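Local coordinates for protein p1 (Rice yellow mottle virus, PDB 6TY2) that suppresses RNA silencing in the host plant and contributes to virus spread, this C-terminal part forming one of its two zinc fingers, at residues I4-I15 against Y33-H44. Numbering follows the deposited sequence.
With ZN (zinc ion), chain C.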
# COMPACT_ATOMS: atom_id res chain seq x y z
N ILE A 4 -15.23 -10.94 1.30
CA ILE A 4 -14.61 -10.05 0.31
C ILE A 4 -15.35 -8.73 0.19
O ILE A 4 -14.74 -7.66 0.22
CB ILE A 4 -14.59 -10.70 -1.08
CG1 ILE A 4 -13.70 -11.95 -1.09
CG2 ILE A 4 -14.12 -9.71 -2.14
CD1 ILE A 4 -12.27 -11.69 -1.49
N ASP A 5 -16.67 -8.81 0.07
CA ASP A 5 -17.49 -7.62 -0.09
C ASP A 5 -17.46 -6.76 1.15
O ASP A 5 -17.43 -5.53 1.07
CB ASP A 5 -18.92 -8.01 -0.41
CG ASP A 5 -19.02 -8.87 -1.64
OD1 ASP A 5 -18.96 -8.30 -2.75
OD2 ASP A 5 -19.15 -10.11 -1.50
N ARG A 6 -17.49 -7.41 2.30
CA ARG A 6 -17.47 -6.72 3.56
C ARG A 6 -16.21 -5.86 3.65
O ARG A 6 -16.28 -4.69 4.02
CB ARG A 6 -17.55 -7.71 4.72
CG ARG A 6 -18.02 -7.12 6.03
CD ARG A 6 -17.78 -8.09 7.17
NE ARG A 6 -18.25 -9.44 6.85
CZ ARG A 6 -19.31 -10.02 7.42
NH1 ARG A 6 -20.01 -9.38 8.34
NH2 ARG A 6 -19.65 -11.26 7.06
N GLU A 7 -15.06 -6.43 3.29
CA GLU A 7 -13.80 -5.69 3.39
C GLU A 7 -13.71 -4.55 2.37
O GLU A 7 -13.07 -3.54 2.63
CB GLU A 7 -12.61 -6.64 3.24
CG GLU A 7 -12.36 -7.47 4.49
CD GLU A 7 -11.26 -8.51 4.31
OE1 GLU A 7 -10.54 -8.81 5.29
OE2 GLU A 7 -11.12 -9.04 3.20
N HIS A 8 -14.35 -4.71 1.22
CA HIS A 8 -14.44 -3.60 0.27
C HIS A 8 -15.26 -2.45 0.86
O HIS A 8 -14.90 -1.29 0.70
CB HIS A 8 -15.07 -4.05 -1.05
CG HIS A 8 -14.20 -4.96 -1.86
ND1 HIS A 8 -14.69 -5.69 -2.92
CD2 HIS A 8 -12.88 -5.24 -1.77
CE1 HIS A 8 -13.70 -6.40 -3.44
NE2 HIS A 8 -12.60 -6.14 -2.77
N GLN A 9 -16.35 -2.79 1.55
CA GLN A 9 -17.20 -1.80 2.22
C GLN A 9 -16.44 -1.03 3.29
O GLN A 9 -16.50 0.20 3.33
CB GLN A 9 -18.43 -2.45 2.86
CG GLN A 9 -19.58 -2.71 1.88
CD GLN A 9 -20.87 -3.20 2.57
OE1 GLN A 9 -20.83 -3.92 3.57
NE2 GLN A 9 -22.01 -2.79 2.03
N GLU A 10 -15.75 -1.75 4.16
CA GLU A 10 -15.03 -1.10 5.24
C GLU A 10 -13.89 -0.25 4.68
O GLU A 10 -13.66 0.86 5.14
CB GLU A 10 -14.46 -2.12 6.25
CG GLU A 10 -15.25 -3.40 6.47
CD GLU A 10 -16.64 -3.22 7.09
OE1 GLU A 10 -16.74 -2.61 8.19
OE2 GLU A 10 -17.63 -3.71 6.50
N ARG A 11 -13.18 -0.76 3.69
CA ARG A 11 -12.13 0.03 3.07
C ARG A 11 -12.70 1.24 2.32
O ARG A 11 -12.14 2.33 2.39
CB ARG A 11 -11.29 -0.82 2.12
CG ARG A 11 -10.10 -0.07 1.57
CD ARG A 11 -8.86 -0.92 1.60
NE ARG A 11 -7.80 -0.36 0.78
CZ ARG A 11 -6.90 0.51 1.22
NH1 ARG A 11 -6.94 0.92 2.49
NH2 ARG A 11 -5.95 0.97 0.41
N ASN A 12 -13.82 1.06 1.64
CA ASN A 12 -14.44 2.15 0.92
C ASN A 12 -14.96 3.22 1.87
O ASN A 12 -14.84 4.39 1.58
CB ASN A 12 -15.58 1.65 0.02
CG ASN A 12 -15.05 1.06 -1.27
OD1 ASN A 12 -13.88 1.22 -1.60
ND2 ASN A 12 -15.91 0.36 -2.00
N ALA A 13 -15.49 2.81 3.01
CA ALA A 13 -15.90 3.78 4.02
C ALA A 13 -14.71 4.66 4.40
O ALA A 13 -14.84 5.87 4.54
CB ALA A 13 -16.45 3.06 5.26
N GLU A 14 -13.55 4.05 4.54
CA GLU A 14 -12.36 4.76 5.00
C GLU A 14 -11.80 5.65 3.90
O GLU A 14 -11.24 6.72 4.18
CB GLU A 14 -11.31 3.77 5.48
CG GLU A 14 -10.04 4.40 6.03
CD GLU A 14 -10.28 5.37 7.19
OE1 GLU A 14 -11.28 5.20 7.95
OE2 GLU A 14 -9.46 6.29 7.35
N ILE A 15 -11.96 5.21 2.66
CA ILE A 15 -11.58 6.01 1.49
C ILE A 15 -12.42 7.27 1.44
O ILE A 15 -11.90 8.36 1.22
CB ILE A 15 -11.79 5.22 0.18
CG1 ILE A 15 -10.81 4.05 0.07
CG2 ILE A 15 -11.71 6.13 -1.03
CD1 ILE A 15 -9.38 4.44 0.30
N TYR A 33 -12.37 4.16 -5.21
CA TYR A 33 -13.09 3.12 -4.52
C TYR A 33 -12.78 1.70 -5.05
O TYR A 33 -12.48 1.52 -6.22
CB TYR A 33 -14.59 3.40 -4.61
CG TYR A 33 -15.08 4.58 -3.79
CD1 TYR A 33 -14.93 4.61 -2.41
CD2 TYR A 33 -15.74 5.64 -4.40
CE1 TYR A 33 -15.41 5.68 -1.66
CE2 TYR A 33 -16.23 6.71 -3.66
CZ TYR A 33 -16.07 6.72 -2.29
OH TYR A 33 -16.55 7.79 -1.56
N LEU A 34 -12.86 0.71 -4.17
CA LEU A 34 -12.56 -0.67 -4.55
C LEU A 34 -13.79 -1.44 -5.05
O LEU A 34 -14.92 -1.22 -4.59
CB LEU A 34 -11.97 -1.42 -3.37
CG LEU A 34 -10.53 -1.22 -2.90
CD1 LEU A 34 -10.26 0.22 -2.51
CD2 LEU A 34 -10.30 -2.12 -1.71
N SER A 35 -13.56 -2.35 -5.99
CA SER A 35 -14.54 -3.38 -6.34
C SER A 35 -13.78 -4.64 -6.64
O SER A 35 -12.55 -4.62 -6.66
CB SER A 35 -15.39 -2.97 -7.54
OG SER A 35 -14.58 -2.88 -8.70
N ARG A 36 -14.49 -5.73 -6.89
CA ARG A 36 -13.84 -6.98 -7.28
C ARG A 36 -13.02 -6.80 -8.54
O ARG A 36 -12.05 -7.52 -8.76
CB ARG A 36 -14.88 -8.09 -7.48
CG ARG A 36 -15.58 -8.52 -6.20
CD ARG A 36 -16.56 -9.66 -6.44
NE ARG A 36 -17.38 -9.93 -5.26
CZ ARG A 36 -18.22 -10.96 -5.15
NH1 ARG A 36 -18.34 -11.83 -6.15
NH2 ARG A 36 -18.92 -11.12 -4.04
N ASP A 37 -13.40 -5.85 -9.38
CA ASP A 37 -12.71 -5.68 -10.65
C ASP A 37 -11.54 -4.69 -10.62
O ASP A 37 -10.87 -4.50 -11.63
CB ASP A 37 -13.73 -5.29 -11.72
CG ASP A 37 -14.85 -6.31 -11.84
OD1 ASP A 37 -14.56 -7.53 -12.00
OD2 ASP A 37 -16.02 -5.89 -11.74
N ALA A 38 -11.29 -4.08 -9.46
CA ALA A 38 -10.07 -3.32 -9.24
C ALA A 38 -9.91 -3.12 -7.74
O ALA A 38 -10.60 -2.30 -7.14
CB ALA A 38 -10.11 -1.97 -9.97
N CYS A 39 -9.00 -3.88 -7.16
CA CYS A 39 -8.87 -3.99 -5.71
C CYS A 39 -7.40 -3.96 -5.26
O CYS A 39 -6.55 -4.54 -5.92
CB CYS A 39 -9.55 -5.28 -5.27
SG CYS A 39 -9.27 -5.81 -3.62
N ASP A 40 -7.08 -3.28 -4.16
CA ASP A 40 -5.68 -3.18 -3.78
C ASP A 40 -5.38 -3.91 -2.48
O ASP A 40 -4.39 -3.62 -1.81
CB ASP A 40 -5.23 -1.71 -3.69
CG ASP A 40 -6.02 -0.89 -2.68
OD1 ASP A 40 -6.92 -1.45 -2.03
OD2 ASP A 40 -5.74 0.32 -2.52
N ILE A 41 -6.23 -4.87 -2.12
CA ILE A 41 -5.99 -5.71 -0.95
C ILE A 41 -5.30 -7.00 -1.38
O ILE A 41 -5.92 -7.85 -2.00
CB ILE A 41 -7.30 -6.04 -0.23
CG1 ILE A 41 -8.10 -4.76 0.02
CG2 ILE A 41 -7.03 -6.79 1.07
CD1 ILE A 41 -9.46 -5.02 0.65
N PRO A 42 -4.00 -7.14 -1.08
CA PRO A 42 -3.22 -8.27 -1.59
C PRO A 42 -3.84 -9.62 -1.26
O PRO A 42 -3.78 -10.53 -2.08
CB PRO A 42 -1.87 -8.11 -0.90
CG PRO A 42 -1.79 -6.65 -0.59
CD PRO A 42 -3.19 -6.25 -0.23
N GLU A 43 -4.43 -9.72 -0.08
CA GLU A 43 -5.03 -10.96 0.39
C GLU A 43 -6.16 -11.40 -0.54
O GLU A 43 -6.45 -12.58 -0.66
CB GLU A 43 -5.55 -10.79 1.83
CG GLU A 43 -4.47 -10.55 2.90
CD GLU A 43 -3.89 -9.13 2.88
OE1 GLU A 43 -4.48 -8.24 2.24
OE2 GLU A 43 -2.84 -8.90 3.51
N HIS A 44 -6.79 -10.43 -1.20
CA HIS A 44 -7.87 -10.72 -2.14
C HIS A 44 -7.39 -11.20 -3.51
O HIS A 44 -8.21 -11.62 -4.33
CB HIS A 44 -8.74 -9.49 -2.34
CG HIS A 44 -9.62 -9.15 -1.18
ND1 HIS A 44 -10.57 -8.16 -1.24
CD2 HIS A 44 -9.70 -9.68 0.06
CE1 HIS A 44 -11.19 -8.08 -0.07
NE2 HIS A 44 -10.69 -9.00 0.73
ZN ZN C . -10.97 -7.31 -3.23
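Y33 lies against N12 and I15: its CE1 edge meets the main-chain oxygen of N12 in the ring plane and touches I15 CG2 obliquely, while its OH is hydrogen-bonded to S16 OG further along the helix. At L34 the N12 amide pairs with the main chain twice. Its OD1 accepts from L34 N at 2.8 Å and its ND2 donates to L34 O at 3.2 Å; both bonds are nearly straight and run on in-plane lone pairs, which fixes the amide's rotation. L34 CD2 packs on R11 CD, 3.8 Å away. R36 reaches back with an extended chain, its CG at the H8 ring edge, and forms a salt bridge to D5 from NH2 to OD2 (2.7 Å), using the syn lone pair; the contacts to OD1 are weak.

At C39, chi1 of 168° swings SG away from the backbone N and onto the zinc ion, which it binds at 2.3 Å; SG also accepts a hydrogen bond from I41 N. D40 receives R11 side-on, NE to OD1 and NH2 to OD2 (3.0 Å), with the two planes 40° apart. I41 and I4 cover opposite faces of the H44 imidazole, I4 CD1 standing 3.6 Å from the ring centroid in a CH-pi contact. H44 gives ND1 to the zinc, as H8 gives NE2, and its NE2 donates in the ring plane to E7 OE2 at 2.5 Å. The bond holds the H44 ring from the second shell and would probably make the imidazole a more electron-rich ligand.

C48, from the loop following H44, completes the site. R49 is hydrogen-bonded backbone to backbone with R36 and C39, and V51 with C39. The zinc thus ties the N-terminal half of helix 3-24, the only long helix of a chain without strands, to the loop that follows it and folds back along it.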